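Local coordinates for protein benzyl alcohol dehydrogenase (Acinetobacter calcoaceticus, PDB 1F8F) that probably catalyses the NAD-dependent oxidation of aryl alcohols such as benzyl alcohol to the aldehyde, as a zinc-containing alcohol dehydrogenase, at residues L168-C173 with T363-I368; T41-T46 with Q353-S358; V88-Y93 with G174-A179; P164-G169 with V343-F348. All coordinates share one frame; numbering follows the deposited sequence.

Contact 1 of 4, residues L168-C173 with T363-I368. With ZN (zinc ion), chain B.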
# COMPACT_ATOMS: atom_id res chain seq x y z
N LEU A 168 24.48 -0.61 -22.58
CA LEU A 168 23.52 -0.06 -21.60
C LEU A 168 22.66 1.13 -21.87
O LEU A 168 21.65 1.39 -21.17
CB LEU A 168 24.29 0.29 -20.31
CG LEU A 168 25.11 -0.87 -19.73
CD1 LEU A 168 25.76 -0.36 -18.45
CD2 LEU A 168 24.27 -2.12 -19.42
N GLY A 169 22.89 1.91 -22.95
CA GLY A 169 22.02 3.01 -23.33
C GLY A 169 20.53 2.72 -23.25
O GLY A 169 19.68 3.50 -22.75
N PRO A 170 20.06 1.63 -23.86
CA PRO A 170 18.64 1.27 -23.92
C PRO A 170 17.97 1.18 -22.58
O PRO A 170 16.75 1.35 -22.42
CB PRO A 170 18.66 -0.09 -24.65
CG PRO A 170 19.86 0.07 -25.57
CD PRO A 170 20.90 0.67 -24.64
N LEU A 171 18.72 1.00 -21.48
CA LEU A 171 18.18 1.01 -20.14
C LEU A 171 17.62 2.39 -19.82
O LEU A 171 16.77 2.51 -18.94
CB LEU A 171 19.18 0.58 -19.05
CG LEU A 171 19.74 -0.86 -19.09
CD1 LEU A 171 20.89 -1.00 -18.09
CD2 LEU A 171 18.70 -1.85 -18.75
N GLY A 172 18.10 3.48 -20.43
CA GLY A 172 17.52 4.82 -20.13
C GLY A 172 16.11 5.05 -20.69
O GLY A 172 15.55 6.15 -20.53
N CYS A 173 15.51 4.10 -21.42
CA CYS A 173 14.18 4.22 -21.94
C CYS A 173 13.43 2.89 -22.10
O CYS A 173 12.64 2.55 -21.22
CB CYS A 173 14.03 4.90 -23.31
SG CYS A 173 12.29 5.20 -23.77
N THR A 363 14.54 -6.59 -36.11
CA THR A 363 15.42 -6.11 -35.04
C THR A 363 14.56 -5.56 -33.90
O THR A 363 13.88 -4.54 -34.11
CB THR A 363 16.37 -5.02 -35.54
OG1 THR A 363 17.30 -5.61 -36.47
CG2 THR A 363 17.17 -4.36 -34.44
N LEU A 364 14.76 -6.17 -32.74
CA LEU A 364 14.05 -5.81 -31.53
C LEU A 364 14.55 -4.48 -30.95
O LEU A 364 13.77 -3.58 -30.72
CB LEU A 364 14.14 -6.85 -30.41
CG LEU A 364 13.25 -8.09 -30.40
CD1 LEU A 364 11.83 -7.72 -30.01
CD2 LEU A 364 13.25 -8.80 -31.75
N LYS A 365 15.84 -4.41 -30.70
CA LYS A 365 16.49 -3.21 -30.18
C LYS A 365 17.82 -2.87 -30.86
O LYS A 365 18.88 -3.30 -30.40
CB LYS A 365 16.69 -3.36 -28.63
CG LYS A 365 17.53 -2.30 -27.97
CD LYS A 365 16.93 -0.89 -28.17
CE LYS A 365 15.57 -0.74 -27.49
NZ LYS A 365 14.96 0.62 -27.75
N PRO A 366 17.82 -1.97 -31.80
CA PRO A 366 19.07 -1.48 -32.43
C PRO A 366 19.88 -0.60 -31.50
O PRO A 366 19.34 0.08 -30.61
CB PRO A 366 18.61 -0.72 -33.64
CG PRO A 366 17.10 -0.79 -33.72
CD PRO A 366 16.62 -1.28 -32.36
N ILE A 367 21.20 -0.56 -31.61
CA ILE A 367 22.18 0.23 -30.89
C ILE A 367 23.20 0.81 -31.87
O ILE A 367 23.79 0.10 -32.69
CB ILE A 367 22.93 -0.44 -29.75
CG1 ILE A 367 21.98 -1.06 -28.71
CG2 ILE A 367 23.80 0.62 -29.05
CD1 ILE A 367 22.61 -1.60 -27.44
N ILE A 368 23.12 2.13 -32.08
CA ILE A 368 24.00 2.84 -33.00
C ILE A 368 25.35 3.01 -32.31
O ILE A 368 25.48 3.76 -31.32
CB ILE A 368 23.38 4.20 -33.46
CG1 ILE A 368 21.99 4.02 -34.02
CG2 ILE A 368 24.23 4.82 -34.58
CD1 ILE A 368 20.71 4.25 -33.29
ZN ZN B . 11.87 5.59 -25.85
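Apolar contact comes first: the Pro170 ring meets two side chains of strand 365-369. Its CG lies 3.7 Å from CD1 of Ile367, the two side chains crossing at about a right angle, and its CB is 4.0 Å from CD of Lys365. Ile367 meets the proline with CG1 and CD1, whereas Lys365 offers the methylene part of its chain. That chain leaves with CG opposite the backbone N (chi1 171°) and then bends at chi2 and chi3, which lays CG and CD along the proline.

The polar bonds of this region run elsewhere. NZ of Lys365 is hydrogen-bonded to the backbone O of Met43 and forms a salt bridge with Glu66. Within 168-173, Leu171 N to Leu168 O (3.0 Å) and Gly172 N to Gly169 O (2.8 Å) bend the backbone into successive turns.

Metal coordination occupies the far end of this loop. Cys173, the N-cap of helix 174-186, binds zinc through SG at 2.2 Å, alongside Cys44 and His65.

No hydrogen bond joins the two segments, so the contact rests on van der Waals packing, with the lysine's carbons serving the apolar side and its ammonium the polar one.

Contact 2 of 4, residues T41-T46 with Q353-S358. With ZN (zinc ion), chain B; NAD (nicotinamide-adenine-dinucleotide), chain F; EOH (ethanol), chain G.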
# COMPACT_ATOMS: atom_id res chain seq x y z
N THR A 41 24.27 4.57 -28.63
CA THR A 41 22.95 5.06 -28.30
C THR A 41 21.86 4.15 -28.87
O THR A 41 21.84 3.96 -30.08
CB THR A 41 22.67 6.44 -28.92
OG1 THR A 41 23.64 7.38 -28.44
CG2 THR A 41 21.31 7.05 -28.54
N GLY A 42 20.96 3.68 -28.00
CA GLY A 42 19.88 2.84 -28.50
C GLY A 42 18.88 3.55 -29.38
O GLY A 42 18.74 4.77 -29.31
N MET A 43 18.13 2.82 -30.21
CA MET A 43 17.10 3.36 -31.08
C MET A 43 15.73 2.81 -30.64
O MET A 43 15.54 1.63 -30.40
CB MET A 43 17.22 2.99 -32.56
CG MET A 43 16.19 3.75 -33.41
SD MET A 43 16.26 3.15 -35.15
CE MET A 43 17.82 3.88 -35.65
N CYS A 44 14.78 3.70 -30.56
CA CYS A 44 13.43 3.44 -30.06
C CYS A 44 12.41 4.02 -31.01
O CYS A 44 12.51 5.03 -31.68
CB CYS A 44 13.35 3.99 -28.63
SG CYS A 44 11.74 4.36 -27.93
N HIS A 45 11.26 3.37 -31.03
CA HIS A 45 10.09 3.66 -31.80
C HIS A 45 9.74 5.14 -31.79
O HIS A 45 9.46 5.80 -32.78
CB HIS A 45 8.96 2.75 -31.24
CG HIS A 45 7.79 2.79 -32.18
ND1 HIS A 45 6.53 3.20 -31.80
CD2 HIS A 45 7.74 2.52 -33.52
CE1 HIS A 45 5.73 3.17 -32.86
NE2 HIS A 45 6.44 2.76 -33.90
N THR A 46 9.84 5.73 -30.59
CA THR A 46 9.66 7.13 -30.34
C THR A 46 10.56 8.02 -31.16
O THR A 46 10.09 9.12 -31.53
CB THR A 46 9.75 7.43 -28.83
OG1 THR A 46 8.83 6.58 -28.11
CG2 THR A 46 9.36 8.88 -28.59
N GLN A 353 19.09 2.40 -41.82
CA GLN A 353 18.81 0.99 -41.93
C GLN A 353 18.37 0.42 -40.57
O GLN A 353 17.57 -0.50 -40.50
CB GLN A 353 20.03 0.15 -42.33
CG GLN A 353 19.65 -1.32 -42.51
CD GLN A 353 19.06 -1.59 -43.87
OE1 GLN A 353 19.75 -1.24 -44.82
NE2 GLN A 353 17.88 -2.19 -43.96
N ALA A 354 18.87 1.04 -39.49
CA ALA A 354 18.44 0.59 -38.17
C ALA A 354 16.94 0.93 -38.02
O ALA A 354 16.20 0.06 -37.54
CB ALA A 354 19.32 1.15 -37.08
N ALA A 355 16.47 2.07 -38.49
CA ALA A 355 15.05 2.35 -38.42
C ALA A 355 14.20 1.32 -39.17
O ALA A 355 13.26 0.75 -38.58
CB ALA A 355 14.72 3.74 -38.91
N ILE A 356 14.53 1.02 -40.40
CA ILE A 356 13.84 0.07 -41.24
C ILE A 356 13.69 -1.30 -40.62
O ILE A 356 12.61 -1.91 -40.58
CB ILE A 356 14.58 -0.05 -42.61
CG1 ILE A 356 14.51 1.29 -43.34
CG2 ILE A 356 14.04 -1.16 -43.47
CD1 ILE A 356 15.35 1.42 -44.59
N ASP A 357 14.79 -1.87 -40.14
CA ASP A 357 14.73 -3.18 -39.52
C ASP A 357 13.81 -3.20 -38.30
O ASP A 357 13.17 -4.24 -38.06
CB ASP A 357 16.14 -3.65 -39.18
CG ASP A 357 17.07 -3.75 -40.39
OD1 ASP A 357 16.63 -3.64 -41.55
OD2 ASP A 357 18.28 -3.93 -40.16
N SER A 358 13.74 -2.16 -37.47
CA SER A 358 12.86 -2.22 -36.30
C SER A 358 11.41 -2.15 -36.78
O SER A 358 10.59 -2.99 -36.39
CB SER A 358 13.20 -1.19 -35.24
OG SER A 358 13.36 0.10 -35.78
ZN ZN B . 11.87 5.59 -25.85
PA NAD F . 8.35 -2.39 -31.08
O1A NAD F . 9.70 -2.99 -30.86
O2A NAD F . 8.00 -1.98 -32.44
O5B NAD F . 7.23 -3.29 -30.40
C5B NAD F . 5.78 -3.27 -30.51
C4B NAD F . 5.25 -4.63 -30.96
O4B NAD F . 3.81 -4.53 -31.17
C3B NAD F . 5.83 -5.21 -32.26
O3B NAD F . 6.56 -6.41 -32.03
C2B NAD F . 4.64 -5.51 -33.16
O2B NAD F . 4.69 -6.76 -33.85
C1B NAD F . 3.48 -5.50 -32.14
N9A NAD F . 2.17 -5.19 -32.71
C8A NAD F . 1.80 -4.10 -33.46
N7A NAD F . 0.51 -4.13 -33.81
C5A NAD F . 0.05 -5.32 -33.26
C6A NAD F . -1.22 -5.94 -33.27
N6A NAD F . -2.31 -5.45 -33.86
N1A NAD F . -1.34 -7.11 -32.61
C2A NAD F . -0.24 -7.64 -31.99
N3A NAD F . 0.96 -7.15 -31.92
C4A NAD F . 1.05 -5.98 -32.59
O3 NAD F . 8.28 -1.10 -30.09
PN NAD F . 8.88 -1.00 -28.62
O1N NAD F . 8.67 -2.26 -27.88
O2N NAD F . 10.30 -0.60 -28.70
O5D NAD F . 7.96 0.21 -28.06
C5D NAD F . 6.62 -0.08 -27.62
C4D NAD F . 5.71 1.09 -27.55
O4D NAD F . 5.82 1.81 -26.27
C3D NAD F . 5.65 2.17 -28.64
O3D NAD F . 4.32 2.71 -28.68
C2D NAD F . 6.55 3.24 -28.00
O2D NAD F . 6.48 4.51 -28.63
C1D NAD F . 5.90 3.20 -26.62
N1N NAD F . 6.79 3.76 -25.61
C2N NAD F . 6.20 4.25 -24.49
C3N NAD F . 7.00 4.75 -23.49
C7N NAD F . 6.43 5.32 -22.14
O7N NAD F . 7.20 5.78 -21.30
N7N NAD F . 5.05 5.25 -22.02
C4N NAD F . 8.42 4.72 -23.60
C5N NAD F . 8.84 3.70 -24.49
C6N NAD F . 8.10 3.19 -25.53
C1 EOH G . 9.40 7.48 -24.52
C2 EOH G . 8.02 7.96 -24.37
O EOH G . 9.74 6.69 -25.67
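Met43, just after strand 33-42, reaches onto helix 351-360, a loop-to-helix contact beside the catalytic-type zinc site of the medium-chain alcohol dehydrogenase fold. Its SD is 3.5 Å from the backbone N of Ala355, and its CE presses on CB of Ala354 at 3.4 Å, tighter than usual van der Waals contact. The chain runs straight through chi1 and chi2 (-173° and -174°) and turns at chi3, bringing the terminal methyl onto Ala354. Ser358 OG is more distant, 4.3 Å from Met43 SD.

The next shell lies within each segment. On the helix, Ser358 OG donates to Ala355 O at 2.9 Å, and the amide of Gln353 reaches the carboxylate of Asp357, whose other oxygen bonds to Tyr346. On the other segment, Cys44 binds the zinc ion through SG and is the N-cap of helix 45-51, accepting from Thr46 N at 3.5 Å (angle 150°). Backbone bonding of Met43 with Pro366 ties this turn to strand 365-369.

Farther out are the cofactor and an ethanol, probably from the crystallisation liquor, bound to the zinc. His45 ND1 makes a weak hydrogen bond to NAD O2D, which lies at the edge of the imidazole in its plane. The same O2D donates to Thr46 OG1, and Thr46 OG1 in turn donates to the ethanol O at 2.6 Å.

Contact 3 of 4, residues V88-Y93 with G174-A179. With NAD (nicotinamide-adenine-dinucleotide), chain F.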
# COMPACT_ATOMS: atom_id res chain seq x y z
N VAL A 88 24.65 6.19 -18.08
CA VAL A 88 23.45 5.94 -18.90
C VAL A 88 22.58 7.20 -18.87
O VAL A 88 22.47 7.81 -17.79
CB VAL A 88 22.75 4.67 -18.39
CG1 VAL A 88 21.37 4.60 -19.08
CG2 VAL A 88 23.53 3.40 -18.73
N LEU A 89 22.12 7.83 -19.89
CA LEU A 89 21.40 9.08 -19.93
C LEU A 89 19.92 8.73 -20.13
O LEU A 89 19.51 8.16 -21.13
CB LEU A 89 21.75 9.85 -21.20
CG LEU A 89 23.24 10.01 -21.49
CD1 LEU A 89 23.46 11.12 -22.54
CD2 LEU A 89 24.02 10.41 -20.22
N SER A 90 19.14 9.02 -19.13
CA SER A 90 17.74 8.73 -18.98
C SER A 90 16.92 9.95 -19.38
O SER A 90 17.50 10.93 -19.86
CB SER A 90 17.44 8.33 -17.52
OG SER A 90 16.17 7.76 -17.30
N TYR A 91 15.60 9.93 -19.24
CA TYR A 91 14.77 11.05 -19.60
C TYR A 91 15.05 12.27 -18.69
O TYR A 91 15.82 12.29 -17.76
CB TYR A 91 13.30 10.72 -19.57
CG TYR A 91 12.80 10.20 -18.21
CD1 TYR A 91 12.24 11.05 -17.27
CD2 TYR A 91 12.84 8.84 -17.93
CE1 TYR A 91 11.81 10.58 -16.03
CE2 TYR A 91 12.41 8.33 -16.72
CZ TYR A 91 11.86 9.21 -15.80
OH TYR A 91 11.44 8.71 -14.59
N GLY A 92 14.37 13.37 -19.01
CA GLY A 92 14.42 14.68 -18.47
C GLY A 92 13.36 15.12 -17.48
O GLY A 92 12.16 15.17 -17.70
N TYR A 93 13.84 15.41 -16.24
CA TYR A 93 13.00 15.86 -15.13
C TYR A 93 13.56 17.05 -14.35
O TYR A 93 14.76 17.31 -14.29
CB TYR A 93 12.59 14.72 -14.21
CG TYR A 93 13.65 14.05 -13.39
CD1 TYR A 93 14.59 13.22 -14.01
CD2 TYR A 93 13.77 14.21 -12.01
CE1 TYR A 93 15.59 12.56 -13.33
CE2 TYR A 93 14.76 13.56 -11.30
CZ TYR A 93 15.66 12.76 -11.97
OH TYR A 93 16.66 12.12 -11.25
N GLY A 174 13.53 2.23 -23.26
CA GLY A 174 12.69 1.03 -23.47
C GLY A 174 12.79 -0.12 -22.47
O GLY A 174 11.75 -0.76 -22.16
N ILE A 175 13.98 -0.50 -21.99
CA ILE A 175 14.13 -1.59 -21.04
C ILE A 175 13.59 -1.24 -19.65
O ILE A 175 12.82 -2.02 -19.11
CB ILE A 175 15.58 -2.08 -20.97
CG1 ILE A 175 16.24 -2.10 -22.37
CG2 ILE A 175 15.68 -3.49 -20.34
CD1 ILE A 175 15.60 -3.03 -23.40
N GLN A 176 13.82 -0.01 -19.13
CA GLN A 176 13.29 0.45 -17.87
C GLN A 176 11.77 0.58 -17.97
O GLN A 176 11.05 0.34 -16.98
CB GLN A 176 13.89 1.74 -17.30
CG GLN A 176 13.56 3.10 -17.90
CD GLN A 176 14.22 4.24 -17.14
OE1 GLN A 176 14.69 3.99 -16.02
NE2 GLN A 176 14.36 5.48 -17.62
N THR A 177 11.29 0.92 -19.17
CA THR A 177 9.85 1.13 -19.32
C THR A 177 9.11 -0.18 -19.12
O THR A 177 8.11 -0.30 -18.40
CB THR A 177 9.46 1.74 -20.69
OG1 THR A 177 9.93 3.08 -20.85
CG2 THR A 177 7.93 1.79 -20.85
N GLY A 178 9.60 -1.22 -19.75
CA GLY A 178 8.94 -2.51 -19.69
C GLY A 178 9.13 -3.22 -18.37
O GLY A 178 8.13 -3.79 -17.86
N ALA A 179 10.38 -3.24 -17.90
CA ALA A 179 10.69 -3.90 -16.63
C ALA A 179 10.03 -3.16 -15.47
O ALA A 179 9.47 -3.76 -14.55
CB ALA A 179 12.22 -3.91 -16.35
PA NAD F . 8.35 -2.39 -31.08
O1A NAD F . 9.70 -2.99 -30.86
O2A NAD F . 8.00 -1.98 -32.44
O5B NAD F . 7.23 -3.29 -30.40
C5B NAD F . 5.78 -3.27 -30.51
C4B NAD F . 5.25 -4.63 -30.96
O4B NAD F . 3.81 -4.53 -31.17
C3B NAD F . 5.83 -5.21 -32.26
O3B NAD F . 6.56 -6.41 -32.03
C2B NAD F . 4.64 -5.51 -33.16
O2B NAD F . 4.69 -6.76 -33.85
C1B NAD F . 3.48 -5.50 -32.14
N9A NAD F . 2.17 -5.19 -32.71
C8A NAD F . 1.80 -4.10 -33.46
N7A NAD F . 0.51 -4.13 -33.81
C5A NAD F . 0.05 -5.32 -33.26
C6A NAD F . -1.22 -5.94 -33.27
N6A NAD F . -2.31 -5.45 -33.86
N1A NAD F . -1.34 -7.11 -32.61
C2A NAD F . -0.24 -7.64 -31.99
N3A NAD F . 0.96 -7.15 -31.92
C4A NAD F . 1.05 -5.98 -32.59
O3 NAD F . 8.28 -1.10 -30.09
PN NAD F . 8.88 -1.00 -28.62
O1N NAD F . 8.67 -2.26 -27.88
O2N NAD F . 10.30 -0.60 -28.70
O5D NAD F . 7.96 0.21 -28.06
C5D NAD F . 6.62 -0.08 -27.62
C4D NAD F . 5.71 1.09 -27.55
O4D NAD F . 5.82 1.81 -26.27
C3D NAD F . 5.65 2.17 -28.64
O3D NAD F . 4.32 2.71 -28.68
C2D NAD F . 6.55 3.24 -28.00
O2D NAD F . 6.48 4.51 -28.63
C1D NAD F . 5.90 3.20 -26.62
N1N NAD F . 6.79 3.76 -25.61
C2N NAD F . 6.20 4.25 -24.49
C3N NAD F . 7.00 4.75 -23.49
C7N NAD F . 6.43 5.32 -22.14
O7N NAD F . 7.20 5.78 -21.30
N7N NAD F . 5.05 5.25 -22.02
C4N NAD F . 8.42 4.72 -23.60
C5N NAD F . 8.84 3.70 -24.49
C6N NAD F . 8.10 3.19 -25.53
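The ring of Tyr91 and the amide of Gln176 are the flat groups here, their planes 53° apart. Gln176 NE2 stands at the edge of the tyrosine ring, near its plane and 3.6 Å from CE2, so the amide nitrogen meets the ring's rim and does not sit over its pi face. The amide's own polar contact is with Ser90: NE2 donates to OG at 2.9 Å, with an N-H...O angle of 141° and the hydroxyl oxygen 18° out of the amide plane. The bond has an ordinary length but is bent.

Both flat groups leave their backbones with CG between N and the carbonyl carbon. Beyond CG the glutamine is extended, which carries its amide clear of the helix to the 88-93 segment. NE2 also makes a weak hydrogen bond to Gly172 O in the preceding turn, giving this buried nitrogen a second acceptor.

Next to Gln176 in the helix, Thr177 faces the cofactor: its OG1 is 3.5 Å from C4N of the nicotinamide, the carbon that exchanges hydride in NAD-dependent dehydrogenases. Thr177 OG1 is also hydrogen-bonded to Cys173 O.

The contact links the loop leaving strand 86-89 to the first turn of helix 174-186. Pro321 of helix 321-333 touches Ser90, Tyr91 and Gln176 alike, while Ile175 and Ala179 pack on helix 201-213 and Val88 on strand 156-159.

Contact 4 of 4, residues P164-G169 with V343-F348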
# COMPACT_ATOMS: atom_id res chain seq x y z
N PRO A 164 30.44 -3.89 -20.57
CA PRO A 164 30.75 -3.10 -21.76
C PRO A 164 29.84 -1.89 -21.82
O PRO A 164 28.65 -2.16 -21.72
CB PRO A 164 30.47 -4.08 -22.90
CG PRO A 164 30.67 -5.44 -22.30
CD PRO A 164 30.22 -5.33 -20.87
N ILE A 165 30.23 -0.63 -21.95
CA ILE A 165 29.30 0.49 -21.86
C ILE A 165 28.39 0.66 -23.06
O ILE A 165 27.33 1.33 -23.08
CB ILE A 165 30.07 1.80 -21.55
CG1 ILE A 165 29.20 3.05 -21.32
CG2 ILE A 165 31.08 2.09 -22.65
CD1 ILE A 165 28.25 2.89 -20.17
N GLU A 166 28.68 0.04 -24.21
CA GLU A 166 27.89 0.21 -25.43
C GLU A 166 26.51 -0.44 -25.43
O GLU A 166 25.55 0.00 -26.03
CB GLU A 166 28.66 -0.24 -26.68
CG GLU A 166 29.06 -1.70 -26.64
CD GLU A 166 30.46 -1.93 -26.17
OE1 GLU A 166 30.96 -1.28 -25.18
OE2 GLU A 166 31.15 -2.82 -26.74
N LEU A 167 26.40 -1.48 -24.62
CA LEU A 167 25.17 -2.23 -24.37
C LEU A 167 24.16 -1.61 -23.43
O LEU A 167 23.00 -2.06 -23.45
CB LEU A 167 25.73 -3.53 -23.78
CG LEU A 167 25.01 -4.84 -23.75
CD1 LEU A 167 24.28 -5.18 -25.05
CD2 LEU A 167 25.99 -5.98 -23.44
N LEU A 168 24.48 -0.61 -22.58
CA LEU A 168 23.52 -0.06 -21.60
C LEU A 168 22.66 1.13 -21.87
O LEU A 168 21.65 1.39 -21.17
CB LEU A 168 24.29 0.29 -20.31
CG LEU A 168 25.11 -0.87 -19.73
CD1 LEU A 168 25.76 -0.36 -18.45
CD2 LEU A 168 24.27 -2.12 -19.42
N GLY A 169 22.89 1.91 -22.95
CA GLY A 169 22.02 3.01 -23.33
C GLY A 169 20.53 2.72 -23.25
O GLY A 169 19.68 3.50 -22.75
N VAL A 343 19.26 -7.30 -28.53
CA VAL A 343 20.10 -6.34 -29.21
C VAL A 343 20.85 -6.67 -30.48
O VAL A 343 21.46 -7.74 -30.46
CB VAL A 343 21.10 -5.83 -28.12
CG1 VAL A 343 22.29 -5.07 -28.61
CG2 VAL A 343 20.26 -4.90 -27.20
N LYS A 344 20.89 -5.72 -31.43
CA LYS A 344 21.77 -5.87 -32.60
C LYS A 344 22.48 -4.54 -32.93
O LYS A 344 21.86 -3.48 -32.99
CB LYS A 344 21.01 -6.39 -33.82
CG LYS A 344 21.81 -6.54 -35.10
CD LYS A 344 20.94 -6.75 -36.34
CE LYS A 344 21.63 -7.27 -37.58
NZ LYS A 344 22.60 -6.29 -38.14
N PHE A 345 23.79 -4.55 -33.08
CA PHE A 345 24.61 -3.37 -33.32
C PHE A 345 24.74 -2.93 -34.78
O PHE A 345 24.86 -3.78 -35.66
CB PHE A 345 26.02 -3.62 -32.77
CG PHE A 345 26.17 -3.72 -31.28
CD1 PHE A 345 26.09 -2.61 -30.47
CD2 PHE A 345 26.46 -4.95 -30.68
CE1 PHE A 345 26.25 -2.70 -29.09
CE2 PHE A 345 26.62 -5.05 -29.31
CZ PHE A 345 26.51 -3.92 -28.50
N TYR A 346 24.66 -1.66 -35.13
CA TYR A 346 24.82 -1.13 -36.46
C TYR A 346 25.91 -0.05 -36.47
O TYR A 346 26.01 0.55 -35.39
CB TYR A 346 23.49 -0.46 -36.83
CG TYR A 346 22.31 -1.38 -37.03
CD1 TYR A 346 21.61 -1.93 -35.96
CD2 TYR A 346 21.91 -1.71 -38.32
CE1 TYR A 346 20.53 -2.77 -36.16
CE2 TYR A 346 20.84 -2.57 -38.53
CZ TYR A 346 20.15 -3.10 -37.45
OH TYR A 346 19.08 -3.96 -37.68
N ALA A 347 26.58 0.28 -37.57
CA ALA A 347 27.50 1.41 -37.59
C ALA A 347 26.76 2.75 -37.66
O ALA A 347 25.64 2.82 -38.22
CB ALA A 347 28.38 1.29 -38.84
N PHE A 348 27.36 3.87 -37.24
CA PHE A 348 26.74 5.19 -37.31
C PHE A 348 26.22 5.55 -38.69
O PHE A 348 25.09 6.00 -38.85
CB PHE A 348 27.73 6.27 -36.84
CG PHE A 348 27.12 7.55 -36.34
CD1 PHE A 348 25.76 7.67 -36.10
CD2 PHE A 348 27.92 8.64 -36.06
CE1 PHE A 348 25.20 8.85 -35.63
CE2 PHE A 348 27.39 9.83 -35.59
CZ PHE A 348 26.02 9.94 -35.38
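Glu166 turns its CG between the backbone N and the carbonyl carbon (chi1 60°), which brings the glutamate methylene to the end of the Phe345 ring. Glu166 CG lies 3.9 Å from Phe345 CZ and equally far from CE1, and approaches the ring obliquely. The two side chains cross at about a right angle, the carboxylate and ring planes being 59° apart. It is thus the aliphatic part of the glutamate that makes the contact, and the bend at chi2 takes the carboxylate away from the ring.

Leu167 supplies the second half. Its CB does not aim at the strand, but with CG opposite the backbone N (chi1 -159°) the branch swings CD1 forward to 4.1 Å from CG1 of Val343. The same methyl is 4.3 Å from Phe345 CZ, again approaching obliquely, so CD1 touches both strand residues. Val343 and Phe345, alternate residues of one strand, both direct their side chains at the loop.

No hydrogen bond spans the two segments: the side-chain contacts are van der Waals ones, made mainly by carbons, between residues that remain partly exposed.

Strand 343-347 runs parallel to strand 365-369, where Val343 also touches Lys365 and Ile367 and the Phe345 ring makes a cation-pi contact with Lys369. The loop, which lies between strand 156-159 and helix 174-186, leans on other strands too: Glu166 touches strand 33-42, Ile165 strands 33-42 and 86-89, and Leu168 strand 86-89.

All four contacts reach one mixed sheet. Contacts 1 and 4 lie closest, centres about 7 Å apart: they share Leu168 and Gly169, and their strands, 365-369 and 343-347, are parallel neighbours. Contact 2 lies about 9 Å from contact 1; strand 33-42 pairs with 365-369, with a probable hydrogen bond from Ile368 N to Thr41 O (3.0 Å). Contact 3 is about 16 Å from both 2 and 4. Along the chain the first segments come in the order 2, 3, 4, 1; 88-93 meets 174-179, while 343-348, 353-358 and 363-368 return to the first segments of contacts 4, 2 and 1. The C-terminal strands thus join the mixed sheet near the zinc site to which contacts 1 and 2 contribute Cys173 and Cys44.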